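Local coordinates for protein glucose-6-phosphate isomerase (Thermus thermophilus, PDB 1ZZG) that probably catalyses the reversible isomerisation of glucose 6-phosphate to fructose 6-phosphate in glycolysis and gluconeogenesis, at residues Ala83-Phe88 with Ala200-Asp205; Val249-Leu254 with Pro367-Tyr372. All blocks are in the same frame, centred on the assembly; numbering follows the deposited sequence.

Interaction 1 of 2, residues Ala83-Phe88 with Ala200-Asp205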
ATOM      1  N   ALA A  83       2.290 -10.125  -4.103  1.00 20.64           N
ATOM      2  CA  ALA A  83       2.538  -9.498  -5.392  1.00 21.29           C
ATOM      3  C   ALA A  83       2.204 -10.423  -6.566  1.00 21.90           C
ATOM      4  O   ALA A  83       1.580  -9.997  -7.538  1.00 22.05           O
ATOM      5  CB  ALA A  83       3.994  -9.048  -5.476  1.00 20.57           C
ATOM      6  N   LEU A  84       2.612 -11.686  -6.463  1.00 21.41           N
ATOM      7  CA  LEU A  84       2.386 -12.666  -7.526  1.00 21.49           C
ATOM      8  C   LEU A  84       0.943 -13.174  -7.633  1.00 22.05           C
ATOM      9  O   LEU A  84       0.364 -13.225  -8.730  1.00 20.79           O
ATOM     10  CB  LEU A  84       3.349 -13.847  -7.343  1.00 20.82           C
ATOM     11  CG  LEU A  84       4.839 -13.535  -7.560  1.00 24.43           C
ATOM     12  CD1 LEU A  84       5.701 -14.703  -7.082  1.00 23.52           C
ATOM     13  CD2 LEU A  84       5.100 -13.250  -9.040  1.00 22.25           C
ATOM     14  N   GLU A  85       0.358 -13.548  -6.499  1.00 22.01           N
ATOM     15  CA  GLU A  85      -1.011 -14.055  -6.486  1.00 23.76           C
ATOM     16  C   GLU A  85      -2.030 -13.014  -6.940  1.00 24.11           C
ATOM     17  O   GLU A  85      -2.987 -13.341  -7.636  1.00 23.59           O
ATOM     18  CB  GLU A  85      -1.370 -14.559  -5.086  1.00 23.59           C
ATOM     19  CG  GLU A  85      -2.748 -15.223  -4.970  1.00 24.53           C
ATOM     20  CD  GLU A  85      -3.845 -14.254  -4.571  1.00 26.86           C
ATOM     21  OE1 GLU A  85      -3.632 -13.492  -3.603  1.00 25.88           O
ATOM     22  OE2 GLU A  85      -4.925 -14.260  -5.213  1.00 25.46           O
ATOM     23  N   ALA A  86      -1.822 -11.760  -6.551  1.00 23.85           N
ATOM     24  CA  ALA A  86      -2.740 -10.694  -6.929  1.00 24.55           C
ATOM     25  C   ALA A  86      -2.721 -10.489  -8.439  1.00 25.61           C
ATOM     26  O   ALA A  86      -3.737 -10.168  -9.049  1.00 25.28           O
ATOM     27  CB  ALA A  86      -2.357  -9.398  -6.224  1.00 23.98           C
ATOM     28  N   ALA A  87      -1.556 -10.693  -9.042  1.00 25.03           N
ATOM     29  CA  ALA A  87      -1.411 -10.491 -10.473  1.00 26.62           C
ATOM     30  C   ALA A  87      -1.784 -11.689 -11.345  1.00 27.07           C
ATOM     31  O   ALA A  87      -2.204 -11.517 -12.493  1.00 26.71           O
ATOM     32  CB  ALA A  87       0.020 -10.063 -10.782  1.00 25.35           C
ATOM     33  N   PHE A  88      -1.660 -12.895 -10.806  1.00 25.41           N
ATOM     34  CA  PHE A  88      -1.924 -14.070 -11.619  1.00 26.00           C
ATOM     35  C   PHE A  88      -2.922 -15.097 -11.102  1.00 26.59           C
ATOM     36  O   PHE A  88      -2.848 -16.264 -11.481  1.00 28.01           O
ATOM     37  CB  PHE A  88      -0.588 -14.758 -11.916  1.00 24.75           C
ATOM     38  CG  PHE A  88       0.462 -13.823 -12.448  1.00 24.69           C
ATOM     39  CD1 PHE A  88       0.247 -13.120 -13.632  1.00 24.95           C
ATOM     40  CD2 PHE A  88       1.659 -13.636 -11.763  1.00 24.93           C
ATOM     41  CE1 PHE A  88       1.212 -12.244 -14.132  1.00 24.01           C
ATOM     42  CE2 PHE A  88       2.636 -12.763 -12.252  1.00 26.47           C
ATOM     43  CZ  PHE A  88       2.413 -12.063 -13.440  1.00 25.55           C
ATOM     44  N   ALA A 200       0.734 -21.873  -7.404  1.00 23.91           N
ATOM     45  CA  ALA A 200       0.226 -23.115  -7.977  1.00 25.04           C
ATOM     46  C   ALA A 200      -1.276 -23.168  -7.730  1.00 25.55           C
ATOM     47  O   ALA A 200      -2.054 -23.391  -8.653  1.00 26.52           O
ATOM     48  CB  ALA A 200       0.915 -24.322  -7.339  1.00 22.82           C
ATOM     49  N   PHE A 201      -1.678 -22.942  -6.480  1.00 26.67           N
ATOM     50  CA  PHE A 201      -3.089 -22.961  -6.115  1.00 27.92           C
ATOM     51  C   PHE A 201      -3.851 -21.825  -6.788  1.00 28.37           C
ATOM     52  O   PHE A 201      -5.076 -21.864  -6.886  1.00 29.26           O
ATOM     53  CB  PHE A 201      -3.239 -22.900  -4.591  1.00 27.66           C
ATOM     54  CG  PHE A 201      -3.028 -24.230  -3.922  1.00 27.79           C
ATOM     55  CD1 PHE A 201      -4.077 -25.147  -3.827  1.00 28.64           C
ATOM     56  CD2 PHE A 201      -1.771 -24.598  -3.458  1.00 27.95           C
ATOM     57  CE1 PHE A 201      -3.871 -26.415  -3.276  1.00 30.19           C
ATOM     58  CE2 PHE A 201      -1.551 -25.861  -2.907  1.00 30.25           C
ATOM     59  CZ  PHE A 201      -2.603 -26.774  -2.815  1.00 28.91           C
ATOM     60  N   ALA A 202      -3.119 -20.820  -7.260  1.00 26.06           N
ATOM     61  CA  ALA A 202      -3.737 -19.694  -7.948  1.00 26.31           C
ATOM     62  C   ALA A 202      -3.888 -20.041  -9.432  1.00 25.22           C
ATOM     63  O   ALA A 202      -4.462 -19.277 -10.210  1.00 26.50           O
ATOM     64  CB  ALA A 202      -2.880 -18.445  -7.779  1.00 26.21           C
ATOM     65  N   GLY A 203      -3.359 -21.201  -9.808  1.00 24.34           N
ATOM     66  CA  GLY A 203      -3.428 -21.657 -11.188  1.00 26.58           C
ATOM     67  C   GLY A 203      -2.559 -20.890 -12.171  1.00 27.63           C
ATOM     68  O   GLY A 203      -2.867 -20.840 -13.362  1.00 26.69           O
ATOM     69  N   ALA A 204      -1.479 -20.289 -11.681  1.00 25.02           N
ATOM     70  CA  ALA A 204      -0.578 -19.515 -12.531  1.00 24.44           C
ATOM     71  C   ALA A 204       0.497 -20.387 -13.182  1.00 24.55           C
ATOM     72  O   ALA A 204       0.779 -21.491 -12.716  1.00 23.54           O
ATOM     73  CB  ALA A 204       0.073 -18.410 -11.712  1.00 26.94           C
ATOM     74  N   ASP A 205       1.110 -19.875 -14.245  1.00 23.10           N
ATOM     75  CA  ASP A 205       2.153 -20.613 -14.959  1.00 23.96           C
ATOM     76  C   ASP A 205       3.532 -20.420 -14.312  1.00 23.26           C
ATOM     77  O   ASP A 205       4.270 -19.487 -14.653  1.00 23.72           O
ATOM     78  CB  ASP A 205       2.192 -20.166 -16.422  1.00 23.03           C
ATOM     79  CG  ASP A 205       3.108 -21.024 -17.275  1.00 23.82           C
ATOM     80  OD1 ASP A 205       3.726 -21.963 -16.732  1.00 22.33           O
ATOM     81  OD2 ASP A 205       3.203 -20.759 -18.496  1.00 24.63           O
TER

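Interaction 2 of 2, residues Val249-Leu254 with Pro367-Tyr372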
ATOM      1  N   VAL A 249       4.069   1.714 -10.337  1.00 20.89           N
ATOM      2  CA  VAL A 249       3.608   0.724 -11.304  1.00 22.53           C
ATOM      3  C   VAL A 249       2.227   1.027 -11.878  1.00 23.43           C
ATOM      4  O   VAL A 249       1.260   1.185 -11.135  1.00 22.31           O
ATOM      5  CB  VAL A 249       3.568  -0.682 -10.664  1.00 22.55           C
ATOM      6  CG1 VAL A 249       3.157  -1.718 -11.699  1.00 24.26           C
ATOM      7  CG2 VAL A 249       4.927  -1.021 -10.083  1.00 20.33           C
ATOM      8  N   TYR A 250       2.145   1.102 -13.204  1.00 23.55           N
ATOM      9  CA  TYR A 250       0.883   1.370 -13.882  1.00 24.35           C
ATOM     10  C   TYR A 250       0.114   0.097 -14.183  1.00 25.62           C
ATOM     11  O   TYR A 250       0.012  -0.326 -15.334  1.00 26.86           O
ATOM     12  CB  TYR A 250       1.118   2.147 -15.181  1.00 24.79           C
ATOM     13  CG  TYR A 250       1.074   3.632 -14.957  1.00 24.64           C
ATOM     14  CD1 TYR A 250       2.139   4.298 -14.354  1.00 24.30           C
ATOM     15  CD2 TYR A 250      -0.076   4.363 -15.264  1.00 25.56           C
ATOM     16  CE1 TYR A 250       2.059   5.655 -14.053  1.00 25.40           C
ATOM     17  CE2 TYR A 250      -0.167   5.721 -14.965  1.00 24.45           C
ATOM     18  CZ  TYR A 250       0.899   6.357 -14.359  1.00 26.33           C
ATOM     19  OH  TYR A 250       0.795   7.691 -14.037  1.00 27.87           O
ATOM     20  N   SER A 251      -0.429  -0.498 -13.128  1.00 23.56           N
ATOM     21  CA  SER A 251      -1.202  -1.727 -13.223  1.00 24.90           C
ATOM     22  C   SER A 251      -1.887  -1.974 -11.890  1.00 24.78           C
ATOM     23  O   SER A 251      -1.348  -1.632 -10.839  1.00 27.04           O
ATOM     24  CB  SER A 251      -0.284  -2.911 -13.546  1.00 24.16           C
ATOM     25  OG  SER A 251      -0.998  -4.138 -13.509  1.00 24.00           O
ATOM     26  N   GLU A 252      -3.086  -2.545 -11.934  1.00 24.74           N
ATOM     27  CA  GLU A 252      -3.802  -2.860 -10.705  1.00 24.21           C
ATOM     28  C   GLU A 252      -3.484  -4.317 -10.352  1.00 24.90           C
ATOM     29  O   GLU A 252      -3.394  -4.678  -9.178  1.00 23.10           O
ATOM     30  CB  GLU A 252      -5.312  -2.660 -10.892  1.00 25.58           C
ATOM     31  CG  GLU A 252      -6.164  -3.011  -9.670  1.00 26.80           C
ATOM     32  CD  GLU A 252      -5.917  -2.112  -8.454  1.00 25.99           C
ATOM     33  OE1 GLU A 252      -5.257  -1.054  -8.579  1.00 26.25           O
ATOM     34  OE2 GLU A 252      -6.405  -2.468  -7.358  1.00 29.19           O
ATOM     35  N   ARG A 253      -3.306  -5.152 -11.371  1.00 23.01           N
ATOM     36  CA  ARG A 253      -2.970  -6.558 -11.141  1.00 23.33           C
ATOM     37  C   ARG A 253      -1.658  -6.640 -10.351  1.00 22.88           C
ATOM     38  O   ARG A 253      -1.466  -7.549  -9.537  1.00 23.11           O
ATOM     39  CB  ARG A 253      -2.820  -7.295 -12.475  1.00 23.89           C
ATOM     40  CG  ARG A 253      -4.111  -7.393 -13.284  1.00 25.13           C
ATOM     41  CD  ARG A 253      -3.823  -7.997 -14.643  1.00 27.60           C
ATOM     42  NE  ARG A 253      -3.229  -9.322 -14.506  1.00 26.26           N
ATOM     43  CZ  ARG A 253      -2.512  -9.922 -15.447  1.00 27.66           C
ATOM     44  NH1 ARG A 253      -2.292  -9.306 -16.601  1.00 28.87           N
ATOM     45  NH2 ARG A 253      -2.021 -11.140 -15.236  1.00 26.32           N
ATOM     46  N   LEU A 254      -0.770  -5.683 -10.597  1.00 20.89           N
ATOM     47  CA  LEU A 254       0.520  -5.618  -9.909  1.00 22.46           C
ATOM     48  C   LEU A 254       0.492  -4.629  -8.740  1.00 22.19           C
ATOM     49  O   LEU A 254       1.529  -4.098  -8.353  1.00 24.97           O
ATOM     50  CB  LEU A 254       1.619  -5.186 -10.881  1.00 23.36           C
ATOM     51  CG  LEU A 254       2.095  -6.156 -11.963  1.00 25.31           C
ATOM     52  CD1 LEU A 254       3.172  -5.473 -12.795  1.00 26.67           C
ATOM     53  CD2 LEU A 254       2.648  -7.427 -11.323  1.00 25.17           C
ATOM     54  N   PRO A 367       6.332  -5.962 -21.781  1.00 29.43           N
ATOM     55  CA  PRO A 367       5.487  -6.215 -22.953  1.00 28.46           C
ATOM     56  C   PRO A 367       4.016  -6.319 -22.546  1.00 28.74           C
ATOM     57  O   PRO A 367       3.123  -5.886 -23.267  1.00 27.75           O
ATOM     58  CB  PRO A 367       6.038  -7.530 -23.490  1.00 28.64           C
ATOM     59  CG  PRO A 367       7.508  -7.418 -23.167  1.00 30.21           C
ATOM     60  CD  PRO A 367       7.496  -6.868 -21.753  1.00 28.36           C
ATOM     61  N   GLU A 368       3.782  -6.897 -21.374  1.00 28.25           N
ATOM     62  CA  GLU A 368       2.440  -7.060 -20.833  1.00 27.21           C
ATOM     63  C   GLU A 368       2.622  -7.600 -19.422  1.00 26.38           C
ATOM     64  O   GLU A 368       3.730  -7.982 -19.053  1.00 24.94           O
ATOM     65  CB  GLU A 368       1.628  -8.056 -21.677  1.00 28.58           C
ATOM     66  CG  GLU A 368       2.029  -9.529 -21.538  1.00 29.25           C
ATOM     67  CD  GLU A 368       3.360  -9.862 -22.188  1.00 33.80           C
ATOM     68  OE1 GLU A 368       3.491  -9.661 -23.415  1.00 31.92           O
ATOM     69  OE2 GLU A 368       4.277 -10.338 -21.477  1.00 34.30           O
ATOM     70  N   VAL A 369       1.555  -7.617 -18.630  1.00 25.04           N
ATOM     71  CA  VAL A 369       1.654  -8.147 -17.276  1.00 25.18           C
ATOM     72  C   VAL A 369       1.423  -9.652 -17.347  1.00 26.16           C
ATOM     73  O   VAL A 369       0.283 -10.119 -17.375  1.00 25.57           O
ATOM     74  CB  VAL A 369       0.616  -7.511 -16.322  1.00 25.18           C
ATOM     75  CG1 VAL A 369       0.767  -8.109 -14.921  1.00 22.73           C
ATOM     76  CG2 VAL A 369       0.816  -5.999 -16.274  1.00 26.64           C
ATOM     77  N   SER A 370       2.524 -10.398 -17.392  1.00 26.59           N
ATOM     78  CA  SER A 370       2.487 -11.855 -17.470  1.00 26.49           C
ATOM     79  C   SER A 370       3.545 -12.460 -16.550  1.00 25.55           C
ATOM     80  O   SER A 370       4.491 -11.779 -16.146  1.00 24.22           O
ATOM     81  CB  SER A 370       2.761 -12.305 -18.906  1.00 27.47           C
ATOM     82  OG  SER A 370       4.031 -11.849 -19.352  1.00 26.20           O
ATOM     83  N   PRO A 371       3.393 -13.749 -16.197  1.00 24.21           N
ATOM     84  CA  PRO A 371       4.374 -14.394 -15.323  1.00 24.57           C
ATOM     85  C   PRO A 371       5.792 -14.206 -15.880  1.00 24.21           C
ATOM     86  O   PRO A 371       6.726 -13.875 -15.148  1.00 24.72           O
ATOM     87  CB  PRO A 371       3.932 -15.857 -15.340  1.00 25.17           C
ATOM     88  CG  PRO A 371       2.431 -15.749 -15.495  1.00 24.66           C
ATOM     89  CD  PRO A 371       2.307 -14.678 -16.555  1.00 24.20           C
ATOM     90  N   TYR A 372       5.933 -14.404 -17.187  1.00 23.82           N
ATOM     91  CA  TYR A 372       7.221 -14.268 -17.872  1.00 24.14           C
ATOM     92  C   TYR A 372       7.809 -12.871 -17.674  1.00 24.03           C
ATOM     93  O   TYR A 372       8.936 -12.720 -17.189  1.00 22.66           O
ATOM     94  CB  TYR A 372       7.037 -14.559 -19.365  1.00 23.67           C
ATOM     95  CG  TYR A 372       8.301 -14.490 -20.205  1.00 27.66           C
ATOM     96  CD1 TYR A 372       9.214 -15.546 -20.228  1.00 28.95           C
ATOM     97  CD2 TYR A 372       8.570 -13.372 -20.997  1.00 27.56           C
ATOM     98  CE1 TYR A 372      10.361 -15.492 -21.026  1.00 28.63           C
ATOM     99  CE2 TYR A 372       9.714 -13.307 -21.795  1.00 29.99           C
ATOM    100  CZ  TYR A 372      10.601 -14.368 -21.805  1.00 30.37           C
ATOM    101  OH  TYR A 372      11.724 -14.300 -22.602  1.00 34.42           O
TER

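Interaction 1 of 2, residues Ala83-Phe88 with Ala200-Asp205
F88 meets A204 through the root of its side chain, not through its ring. F88 CB lies 3.7 Å from A204 CB, and the same methyl sits 3.6 Å from the backbone O of F88. A204 CB therefore covers both the first side-chain carbon and the carbonyl at the end of the 83-88 segment. The ring of F88 leads away from A204. Its CG stands anti to the carbonyl carbon (chi1 -50°), which carries the ring off toward the methyl of A87. There A87 CB sits 3.9 Å above the ring plane, over the centre of one face. P371 and V374 of helix 371-391 also pack against the F88 side chain.

A second, looser touch lies one turn earlier on the helix. E85 CG is 4.3 Å from A202 CB, so the aliphatic part of the glutamate makes the contact. Its carboxylate is engaged elsewhere: OE2 bonds to N89 and OE1 to the hydroxyl of Y97. The methyl of A202 points at helix 79-88 and also rests on F95 of the neighbouring strand 94-98.

The contact joins two helix ends in the half of the protein built on the five-stranded parallel sheet, part of the SIS-type architecture of the phosphoglucose isomerase family. Helix 193-201 closes with a Schellman motif. G203 has positive phi (71°), and its N bonds back to A200 O at 2.8 Å. This turn presents A202 and A204, both with CB toward the 83-88 segment. No hydrogen bond crosses between the two segments. Just beyond F88, however, E90 and S91 make backbone bonds to A202, and S91 OG bonds to F201 O. D205 then starts the next helix as its N-cap, with a weak bond from A208 N to its OD1.

Interaction 2 of 2, residues Val249-Leu254 with Pro367-Tyr372
V369 packs against three side chains of the 249-254 segment, R253, L254 and S251, at a point where two loops leave the C-terminal ends of parallel strands 244-249 and 360-366. These strands belong to the mixed sheet of the phosphoglucose isomerase fold. R253 and V369 run past each other in opposite directions. The guanidinium lays one face against V369 CG1, which sits 3.7 Å above its plane, offset toward the rim. A bend at chi3 helps bring NH1 to V369 O at 2.8 Å, but the N-H...O angle of 129° makes this a weak bond. NH2 has its own partner in A87 O of helix 79-88.

L254 comes from another direction and meets the valine tip to tip, CG to CG1 at 3.8 Å. With CG1 anti to its backbone N (chi1 180°), V369 offers that methyl to both R253 and L254. The other methyl, CG2, lies 3.8 Å from S251 OG. That approach is packing only; the hydroxyl makes a hydrogen bond with OE2 of E102 of the second subunit. OE1 of the same E102 accepts hydrogen bonds from the backbone N of E252 and R253. The contact is therefore part of the dimer interface.

S370 is the N-cap of helix 371-391, its OG bonded to A373 N. S370 OG donates a hydrogen bond to E368 OE2 at 2.6 Å, meeting the anti side of the carboxylate 24° out of plane.

In the fold
Interaction 1 closes along the chain before interaction 2 opens, and their centres lie 12 Å apart. Interaction 1 belongs to the half with the five-stranded parallel sheet. Interaction 2 lies at the C-terminal ends of two inner parallel strands of the mixed sheet, 244-249 and 360-366. They touch directly where helix 79-88 meets the 249-254 loop and the start of helix 371-391. F88 CZ packs 3.3 Å from S370 C, and F88 CD1 lies 3.4 Å from R253 NH2. The two contacts therefore meet at the junction between the two halves of the phosphoglucose isomerase fold. Of the two, interaction 2 alone reaches the second subunit. Both lie away from the predicted active-site residues E267 and K406.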